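PDB 2CVO: putative Semialdehyde dehydrogenase, which probably catalyses the NADPH-dependent reduction of N-acetyl-L-glutamyl 5-phosphate to the corresponding semialdehyde, a step of arginine biosynthesis in the chloroplast. Local coordinates for residues A[173-178]-A[262-267]; A[266-271]-A[326-331]; A[258-263]-A[334-339]. All coordinates share one frame; numbering follows the deposited sequence.

Interaction 1. Residues A[173-178]-A[262-267]; sequences TSIQLP and MQSTMF
Met-266 reaches from strand 262-267 to the face of helix 173-178 turned toward the sheet, its thioether touching both Ile-175 and Pro-178. The sulphur SD meets Pro-178 CG at 3.9 Å, with the side chain crossing that of the proline at about a right angle. From the Ile-175 side the branch methyl CG2 comes within 4.0 Å of the same SD. A twist at chi2 (142°) and a further bend at chi3 bring the terminal CE to within 4.1 Å of Ser-174 O. One turn nearer the helix start the contact becomes polar: Ser-264 OG donates a hydrogen bond of 2.7 Å to Ser-174 OG. Ser-264 can do so because its OG stands beside its own backbone N, anti to the carbonyl carbon (chi1 -78°). Ser-174 OG is itself hydrogen-bonded to the carbonyl O of Tyr-171, so this buried hydroxyl has two partners. The helix is the one that begins at Cys-170, the probable active-site residue, and it packs on a face of the mixed beta-sheet of the semialdehyde dehydrogenase dimerisation domain. Here the local axes approach to 8.4 Å at an angle of 44°. Ile-175 bridges the polar and apolar zones: while CG2 faces the methionine sulphur, CG1 rests 3.6 Å from Ser-264 OG and flanks the serine pair. The neighbouring strand 194-200 extends the floor, Ile-195 touching both Ile-175 and Met-266. At the other end Met-262 SD lies 4.2 Å from Ser-174 OG, and its side chain also packs against Cys-170, which puts the start of the strand beside the helix end that carries this residue.

Interaction 2. Residues A[266-271]-A[326-331]; sequences MFVEMA and AIIISV
Met-266 and Ile-328 form the straighter end of this antiparallel ladder, a hydrogen-bonded pair whose two backbone bonds, Met-266 N to Ile-328 O and Ile-328 N to Met-266 O, both measure 2.9 Å with angles of 174° and 172° at the hydrogen. On the same face Met-266 CE packs 4.0 Å from Ile-328 CG2 and 3.9 Å from Ser-330 CB; the hydroxyl of Ser-330 bonds to Ser-174 O on helix 170-184. That helix roofs this face, with Pro-178 and Leu-182 on Ile-328. The two strands are central neighbours in the mixed sheet of the dimerisation domain, and the opposite face looks to the second subunit. There Phe-267 and Ile-327, a non-hydrogen-bonded pair, lie side by side and point the same way, Phe-267 CD2 being 3.8 Å from Ile-327 CG1, and Ile-194 of the second subunit packs on the phenylalanine. At the Val-268 and Ala-326 pair the ladder is looser on one side: Val-268 N to Ala-326 O stretches to 3.1 Å and bends to 143°, although the return bond from Ala-326 N to Val-268 O keeps 2.9 Å. Beyond it the partly exposed Glu-269 hydrogen-bonds Ser-191 through its carboxylate, whereas Met-270, its backbone still paired with Gly-324, lays CG 3.9 Å from Ala-326 CB.

Interaction 3. Residues A[258-263]-A[334-339]; sequences MKRGMQ and NLVKGA
Gly-261 and Asn-334 bring their backbones to a CA-CA distance of 5.4 Å where the loop entering strand 262-269, in the mixed sheet of the dimerisation domain, meets the turn that leads into helix 336-351. Gly-261 has phi 116° and psi 148°, angles at which a side chain would jam against the carbonyl O of Arg-260. Its N-H gives a 2.8 Å hydrogen bond to Asn-334 OD1, the donor N standing 24° out of the plane of the side-chain carbonyl, while ND2 bonds to Ser-202 OG. Met-262 CE lies 4.0 Å from Asn-334 CB, and both side chains pack on Cys-170, the probable active-site residue. An alanine in place of Asn-334 would probably leave Gly-261 N and Ser-202 OG without this shared partner and let the loop drift from the turn. Arg-260 NH1 forms salt bridges to Asp-333 and to Glu-38 on helix 34-43 of the NAD-binding domain, so the contact lies where the two domains meet; NH2 hydrogen-bonds Pro-366 of the fourth subunit. Leu-335 CD1 sits over the centre of one guanidinium face, 3.6 Å from Arg-260 NH2, and Val-336 CG2 lies at its edge, 3.8 Å from Arg-260 NH1.

From the N terminus, helix segment 173-178 comes first, and interaction 1 closes the long loop from it to 262-267. Interaction 3 starts on the stretch where interaction 1 ends, sharing Met-262 and Gln-263, and closes at 334-339. Interaction 2 likewise starts where interaction 1 ends, sharing Met-266 and Phe-267 with it, and closes at 326-331; the one nesting is that of interaction 2 within the span of interaction 3. Strand 262-269 serves all three: its start meets the turn before helix 336-351, one face carries helix 170-184, and its later half pairs with strand 325-332. Between interactions 1 and 2, Ser-264 N probably bonds to Ser-330 O, continuing the ladder.

Interaction 1. Residues A[173-178]-A[262-267]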
loop_
_atom_site.group_PDB
_atom_site.type_symbol
_atom_site.label_atom_id
_atom_site.label_comp_id
_atom_site.label_asym_id
_atom_site.label_seq_id
_atom_site.Cartn_x
_atom_site.Cartn_y
_atom_site.Cartn_z
ATOM N N THR A 173 -13.917 -22.083 0.215
ATOM C CA THR A 173 -15.041 -21.580 -0.555
ATOM C C THR A 173 -14.624 -21.269 -1.991
ATOM O O THR A 173 -15.310 -21.656 -2.939
ATOM C CB THR A 173 -15.617 -20.295 0.076
ATOM O OG1 THR A 173 -16.123 -20.588 1.384
ATOM C CG2 THR A 173 -16.737 -19.724 -0.790
ATOM N N SER A 174 -13.498 -20.575 -2.143
ATOM C CA SER A 174 -13.005 -20.188 -3.465
ATOM C C SER A 174 -12.616 -21.375 -4.338
ATOM O O SER A 174 -12.712 -21.310 -5.565
ATOM C CB SER A 174 -11.800 -19.245 -3.330
ATOM O OG SER A 174 -10.668 -19.908 -2.783
ATOM N N ILE A 175 -12.192 -22.458 -3.696
ATOM C CA ILE A 175 -11.756 -23.664 -4.392
ATOM C C ILE A 175 -12.860 -24.681 -4.723
ATOM O O ILE A 175 -12.948 -25.162 -5.853
ATOM C CB ILE A 175 -10.641 -24.355 -3.573
ATOM C CG1 ILE A 175 -9.417 -23.432 -3.528
ATOM C CG2 ILE A 175 -10.298 -25.727 -4.174
ATOM C CD1 ILE A 175 -8.396 -23.796 -2.470
ATOM N N GLN A 176 -13.706 -25.010 -3.752
ATOM C CA GLN A 176 -14.760 -25.987 -4.002
ATOM C C GLN A 176 -15.825 -25.543 -5.005
ATOM O O GLN A 176 -16.317 -26.360 -5.780
ATOM C CB GLN A 176 -15.412 -26.413 -2.682
ATOM C CG GLN A 176 -14.457 -27.193 -1.787
ATOM C CD GLN A 176 -15.036 -27.512 -0.418
ATOM O OE1 GLN A 176 -15.739 -28.506 -0.238
ATOM N NE2 GLN A 176 -14.745 -26.657 0.556
ATOM N N LEU A 177 -16.172 -24.260 -5.006
ATOM C CA LEU A 177 -17.177 -23.774 -5.938
ATOM C C LEU A 177 -16.855 -24.204 -7.372
ATOM O O LEU A 177 -17.701 -24.786 -8.053
ATOM C CB LEU A 177 -17.308 -22.250 -5.841
ATOM C CG LEU A 177 -18.092 -21.794 -4.601
ATOM C CD1 LEU A 177 -18.001 -20.293 -4.426
ATOM C CD2 LEU A 177 -19.542 -22.232 -4.737
ATOM N N PRO A 178 -15.630 -23.939 -7.850
ATOM C CA PRO A 178 -15.348 -24.367 -9.225
ATOM C C PRO A 178 -14.977 -25.851 -9.358
ATOM O O PRO A 178 -15.396 -26.514 -10.306
ATOM C CB PRO A 178 -14.204 -23.446 -9.643
ATOM C CG PRO A 178 -13.450 -23.268 -8.358
ATOM C CD PRO A 178 -14.566 -23.051 -7.347
ATOM N N MET A 262 -9.132 -12.315 -2.082
ATOM C CA MET A 262 -8.516 -13.629 -2.098
ATOM C C MET A 262 -8.617 -14.223 -3.498
ATOM O O MET A 262 -9.634 -14.078 -4.175
ATOM C CB MET A 262 -9.217 -14.545 -1.088
ATOM C CG MET A 262 -8.837 -16.010 -1.198
ATOM S SD MET A 262 -9.637 -16.995 0.084
ATOM C CE MET A 262 -8.627 -16.578 1.514
ATOM N N GLN A 263 -7.543 -14.870 -3.931
ATOM C CA GLN A 263 -7.503 -15.499 -5.237
ATOM C C GLN A 263 -6.923 -16.899 -5.119
ATOM O O GLN A 263 -5.892 -17.104 -4.477
ATOM C CB GLN A 263 -6.647 -14.687 -6.219
ATOM C CG GLN A 263 -6.293 -15.472 -7.479
ATOM C CD GLN A 263 -5.562 -14.652 -8.530
ATOM O OE1 GLN A 263 -4.784 -15.194 -9.317
ATOM N NE2 GLN A 263 -5.823 -13.352 -8.564
ATOM N N SER A 264 -7.601 -17.863 -5.725
ATOM C CA SER A 264 -7.124 -19.232 -5.717
ATOM C C SER A 264 -6.892 -19.651 -7.156
ATOM O O SER A 264 -7.780 -19.524 -7.998
ATOM C CB SER A 264 -8.140 -20.174 -5.061
ATOM O OG SER A 264 -8.092 -20.070 -3.648
ATOM N N THR A 265 -5.687 -20.126 -7.443
ATOM C CA THR A 265 -5.372 -20.576 -8.786
ATOM C C THR A 265 -5.193 -22.080 -8.721
ATOM O O THR A 265 -4.337 -22.589 -7.993
ATOM C CB THR A 265 -4.092 -19.921 -9.326
ATOM O OG1 THR A 265 -4.218 -18.496 -9.248
ATOM C CG2 THR A 265 -3.865 -20.325 -10.785
ATOM N N MET A 266 -6.023 -22.783 -9.480
ATOM C CA MET A 266 -5.995 -24.233 -9.513
ATOM C C MET A 266 -5.467 -24.734 -10.853
ATOM O O MET A 266 -6.016 -24.416 -11.916
ATOM C CB MET A 266 -7.405 -24.768 -9.245
ATOM C CG MET A 266 -7.919 -24.429 -7.848
ATOM S SD MET A 266 -9.682 -24.013 -7.789
ATOM C CE MET A 266 -9.589 -22.263 -8.117
ATOM N N PHE A 267 -4.384 -25.502 -10.790
ATOM C CA PHE A 267 -3.758 -26.067 -11.977
ATOM C C PHE A 267 -4.154 -27.539 -12.014
ATOM O O PHE A 267 -3.562 -28.377 -11.330
ATOM C CB PHE A 267 -2.237 -25.910 -11.893
ATOM C CG PHE A 267 -1.784 -24.478 -11.711
ATOM C CD1 PHE A 267 -1.471 -23.985 -10.445
ATOM C CD2 PHE A 267 -1.679 -23.623 -12.805
ATOM C CE1 PHE A 267 -1.058 -22.662 -10.275
ATOM C CE2 PHE A 267 -1.268 -22.295 -12.645
ATOM C CZ PHE A 267 -0.957 -21.815 -11.381
#

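Interaction 2. Residues A[266-271]-A[326-331]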
loop_
_atom_site.group_PDB
_atom_site.type_symbol
_atom_site.label_atom_id
_atom_site.label_comp_id
_atom_site.label_asym_id
_atom_site.label_seq_id
_atom_site.Cartn_x
_atom_site.Cartn_y
_atom_site.Cartn_z
ATOM N N MET A 266 -6.023 -22.783 -9.480
ATOM C CA MET A 266 -5.995 -24.233 -9.513
ATOM C C MET A 266 -5.467 -24.734 -10.853
ATOM O O MET A 266 -6.016 -24.416 -11.916
ATOM C CB MET A 266 -7.405 -24.768 -9.245
ATOM C CG MET A 266 -7.919 -24.429 -7.848
ATOM S SD MET A 266 -9.682 -24.013 -7.789
ATOM C CE MET A 266 -9.589 -22.263 -8.117
ATOM N N PHE A 267 -4.384 -25.502 -10.790
ATOM C CA PHE A 267 -3.758 -26.067 -11.977
ATOM C C PHE A 267 -4.154 -27.539 -12.014
ATOM O O PHE A 267 -3.562 -28.377 -11.330
ATOM C CB PHE A 267 -2.237 -25.910 -11.893
ATOM C CG PHE A 267 -1.784 -24.478 -11.711
ATOM C CD1 PHE A 267 -1.471 -23.985 -10.445
ATOM C CD2 PHE A 267 -1.679 -23.623 -12.805
ATOM C CE1 PHE A 267 -1.058 -22.662 -10.275
ATOM C CE2 PHE A 267 -1.268 -22.295 -12.645
ATOM C CZ PHE A 267 -0.957 -21.815 -11.381
ATOM N N VAL A 268 -5.157 -27.845 -12.826
ATOM C CA VAL A 268 -5.682 -29.198 -12.907
ATOM C C VAL A 268 -5.462 -29.912 -14.232
ATOM O O VAL A 268 -5.177 -29.290 -15.260
ATOM C CB VAL A 268 -7.193 -29.194 -12.624
ATOM C CG1 VAL A 268 -7.468 -28.547 -11.272
ATOM C CG2 VAL A 268 -7.914 -28.441 -13.727
ATOM N N GLU A 269 -5.600 -31.232 -14.188
ATOM C CA GLU A 269 -5.454 -32.054 -15.376
ATOM C C GLU A 269 -6.867 -32.423 -15.811
ATOM O O GLU A 269 -7.687 -32.852 -14.994
ATOM C CB GLU A 269 -4.653 -33.319 -15.060
ATOM C CG GLU A 269 -3.368 -33.075 -14.288
ATOM C CD GLU A 269 -2.469 -34.303 -14.242
ATOM O OE1 GLU A 269 -3.000 -35.431 -14.190
ATOM O OE2 GLU A 269 -1.230 -34.137 -14.243
ATOM N N MET A 270 -7.155 -32.244 -17.094
ATOM C CA MET A 270 -8.474 -32.558 -17.615
ATOM C C MET A 270 -8.581 -34.033 -17.991
ATOM O O MET A 270 -7.576 -34.691 -18.262
ATOM C CB MET A 270 -8.772 -31.685 -18.836
ATOM C CG MET A 270 -8.733 -30.184 -18.550
ATOM S SD MET A 270 -9.134 -29.195 -20.006
ATOM C CE MET A 270 -7.568 -29.267 -20.901
ATOM N N ALA A 271 -9.808 -34.546 -17.994
ATOM C CA ALA A 271 -10.068 -35.940 -18.354
ATOM C C ALA A 271 -9.833 -36.089 -19.859
ATOM O O ALA A 271 -9.825 -35.101 -20.588
ATOM C CB ALA A 271 -11.514 -36.309 -18.001
ATOM N N ALA A 326 -5.455 -27.469 -17.488
ATOM C CA ALA A 326 -6.230 -26.243 -17.487
ATOM C C ALA A 326 -5.870 -25.433 -16.248
ATOM O O ALA A 326 -5.284 -25.952 -15.295
ATOM C CB ALA A 326 -7.721 -26.567 -17.491
ATOM N N ILE A 327 -6.220 -24.156 -16.276
ATOM C CA ILE A 327 -5.954 -23.265 -15.162
ATOM C C ILE A 327 -7.269 -22.590 -14.807
ATOM O O ILE A 327 -7.908 -21.972 -15.658
ATOM C CB ILE A 327 -4.915 -22.186 -15.539
ATOM C CG1 ILE A 327 -3.599 -22.854 -15.956
ATOM C CG2 ILE A 327 -4.686 -21.247 -14.359
ATOM C CD1 ILE A 327 -2.518 -21.875 -16.372
ATOM N N ILE A 328 -7.676 -22.731 -13.551
ATOM C CA ILE A 328 -8.917 -22.142 -13.065
ATOM C C ILE A 328 -8.593 -21.049 -12.053
ATOM O O ILE A 328 -7.799 -21.265 -11.139
ATOM C CB ILE A 328 -9.803 -23.208 -12.376
ATOM C CG1 ILE A 328 -10.174 -24.305 -13.378
ATOM C CG2 ILE A 328 -11.053 -22.563 -11.798
ATOM C CD1 ILE A 328 -10.990 -25.430 -12.768
ATOM N N ILE A 329 -9.188 -19.871 -12.227
ATOM C CA ILE A 329 -8.956 -18.776 -11.291
ATOM C C ILE A 329 -10.266 -18.366 -10.629
ATOM O O ILE A 329 -11.260 -18.099 -11.303
ATOM C CB ILE A 329 -8.338 -17.543 -11.981
ATOM C CG1 ILE A 329 -6.965 -17.902 -12.553
ATOM C CG2 ILE A 329 -8.192 -16.402 -10.966
ATOM C CD1 ILE A 329 -6.293 -16.763 -13.309
ATOM N N SER A 330 -10.253 -18.322 -9.303
ATOM C CA SER A 330 -11.434 -17.960 -8.536
ATOM C C SER A 330 -11.094 -16.904 -7.479
ATOM O O SER A 330 -10.145 -17.067 -6.706
ATOM C CB SER A 330 -11.999 -19.209 -7.857
ATOM O OG SER A 330 -13.200 -18.925 -7.165
ATOM N N VAL A 331 -11.876 -15.828 -7.446
ATOM C CA VAL A 331 -11.652 -14.761 -6.478
ATOM C C VAL A 331 -12.910 -14.421 -5.690
ATOM O O VAL A 331 -14.030 -14.542 -6.196
ATOM C CB VAL A 331 -11.142 -13.467 -7.166
ATOM C CG1 VAL A 331 -9.881 -13.767 -7.970
ATOM C CG2 VAL A 331 -12.221 -12.890 -8.070
#

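Interaction 3. Residues A[258-263]-A[334-339]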
loop_
_atom_site.group_PDB
_atom_site.type_symbol
_atom_site.label_atom_id
_atom_site.label_comp_id
_atom_site.label_asym_id
_atom_site.label_seq_id
_atom_site.Cartn_x
_atom_site.Cartn_y
_atom_site.Cartn_z
ATOM N N MET A 258 -2.286 -6.601 1.071
ATOM C CA MET A 258 -3.554 -5.936 0.801
ATOM C C MET A 258 -4.461 -6.363 1.941
ATOM O O MET A 258 -4.293 -7.453 2.492
ATOM C CB MET A 258 -4.141 -6.379 -0.543
ATOM C CG MET A 258 -4.471 -7.860 -0.643
ATOM S SD MET A 258 -4.842 -8.300 -2.359
ATOM C CE MET A 258 -5.469 -9.976 -2.156
ATOM N N LYS A 259 -5.410 -5.512 2.307
ATOM C CA LYS A 259 -6.300 -5.845 3.406
ATOM C C LYS A 259 -7.274 -6.967 3.068
ATOM O O LYS A 259 -7.254 -8.013 3.714
ATOM C CB LYS A 259 -7.040 -4.589 3.883
ATOM C CG LYS A 259 -6.103 -3.595 4.566
ATOM C CD LYS A 259 -6.831 -2.428 5.205
ATOM C CE LYS A 259 -7.478 -1.521 4.167
ATOM N NZ LYS A 259 -8.355 -0.516 4.841
ATOM N N ARG A 260 -8.130 -6.771 2.071
ATOM C CA ARG A 260 -9.062 -7.836 1.726
ATOM C C ARG A 260 -8.938 -8.326 0.291
ATOM O O ARG A 260 -8.284 -7.702 -0.545
ATOM C CB ARG A 260 -10.514 -7.434 2.048
ATOM C CG ARG A 260 -11.038 -6.170 1.409
ATOM C CD ARG A 260 -12.544 -6.019 1.698
ATOM N NE ARG A 260 -12.855 -5.497 3.032
ATOM C CZ ARG A 260 -13.967 -5.795 3.707
ATOM N NH1 ARG A 260 -14.870 -6.612 3.179
ATOM N NH2 ARG A 260 -14.183 -5.278 4.909
ATOM N N GLY A 261 -9.554 -9.470 0.021
ATOM C CA GLY A 261 -9.491 -10.055 -1.302
ATOM C C GLY A 261 -8.754 -11.381 -1.219
ATOM O O GLY A 261 -7.861 -11.558 -0.388
ATOM N N MET A 262 -9.132 -12.315 -2.082
ATOM C CA MET A 262 -8.516 -13.629 -2.098
ATOM C C MET A 262 -8.617 -14.223 -3.498
ATOM O O MET A 262 -9.634 -14.078 -4.175
ATOM C CB MET A 262 -9.217 -14.545 -1.088
ATOM C CG MET A 262 -8.837 -16.010 -1.198
ATOM S SD MET A 262 -9.637 -16.995 0.084
ATOM C CE MET A 262 -8.627 -16.578 1.514
ATOM N N GLN A 263 -7.543 -14.870 -3.931
ATOM C CA GLN A 263 -7.503 -15.499 -5.237
ATOM C C GLN A 263 -6.923 -16.899 -5.119
ATOM O O GLN A 263 -5.892 -17.104 -4.477
ATOM C CB GLN A 263 -6.647 -14.687 -6.219
ATOM C CG GLN A 263 -6.293 -15.472 -7.479
ATOM C CD GLN A 263 -5.562 -14.652 -8.530
ATOM O OE1 GLN A 263 -4.784 -15.194 -9.317
ATOM N NE2 GLN A 263 -5.823 -13.352 -8.564
ATOM N N ASN A 334 -12.362 -12.385 0.950
ATOM C CA ASN A 334 -12.184 -13.343 2.041
ATOM C C ASN A 334 -13.075 -13.073 3.251
ATOM O O ASN A 334 -13.423 -13.998 3.991
ATOM C CB ASN A 334 -10.721 -13.366 2.487
ATOM C CG ASN A 334 -10.246 -12.013 2.980
ATOM O OD1 ASN A 334 -10.297 -11.018 2.250
ATOM N ND2 ASN A 334 -9.784 -11.965 4.228
ATOM N N LEU A 335 -13.452 -11.811 3.446
ATOM C CA LEU A 335 -14.297 -11.439 4.579
ATOM C C LEU A 335 -15.801 -11.557 4.317
ATOM O O LEU A 335 -16.589 -11.648 5.264
ATOM C CB LEU A 335 -13.977 -10.007 5.024
ATOM C CG LEU A 335 -12.578 -9.741 5.592
ATOM C CD1 LEU A 335 -12.474 -8.289 6.031
ATOM C CD2 LEU A 335 -12.314 -10.666 6.771
ATOM N N VAL A 336 -16.208 -11.547 3.049
ATOM C CA VAL A 336 -17.629 -11.638 2.729
ATOM C C VAL A 336 -18.008 -13.058 2.280
ATOM O O VAL A 336 -18.289 -13.921 3.120
ATOM C CB VAL A 336 -18.019 -10.594 1.646
ATOM C CG1 VAL A 336 -19.542 -10.433 1.578
ATOM C CG2 VAL A 336 -17.375 -9.247 1.978
ATOM N N LYS A 337 -18.006 -13.320 0.976
ATOM C CA LYS A 337 -18.354 -14.658 0.497
ATOM C C LYS A 337 -17.442 -15.698 1.147
ATOM O O LYS A 337 -17.817 -16.861 1.311
ATOM C CB LYS A 337 -18.247 -14.733 -1.029
ATOM C CG LYS A 337 -18.646 -16.080 -1.625
ATOM C CD LYS A 337 -20.048 -16.523 -1.187
ATOM C CE LYS A 337 -20.427 -17.855 -1.839
ATOM N NZ LYS A 337 -21.743 -18.402 -1.376
ATOM N N GLY A 338 -16.242 -15.274 1.530
ATOM C CA GLY A 338 -15.318 -16.186 2.179
ATOM C C GLY A 338 -15.610 -16.356 3.663
ATOM O O GLY A 338 -15.012 -17.210 4.325
ATOM N N ALA A 339 -16.536 -15.559 4.195
ATOM C CA ALA A 339 -16.852 -15.650 5.613
ATOM C C ALA A 339 -18.251 -15.165 5.997
ATOM O O ALA A 339 -19.242 -15.878 5.809
ATOM C CB ALA A 339 -15.796 -14.889 6.423
#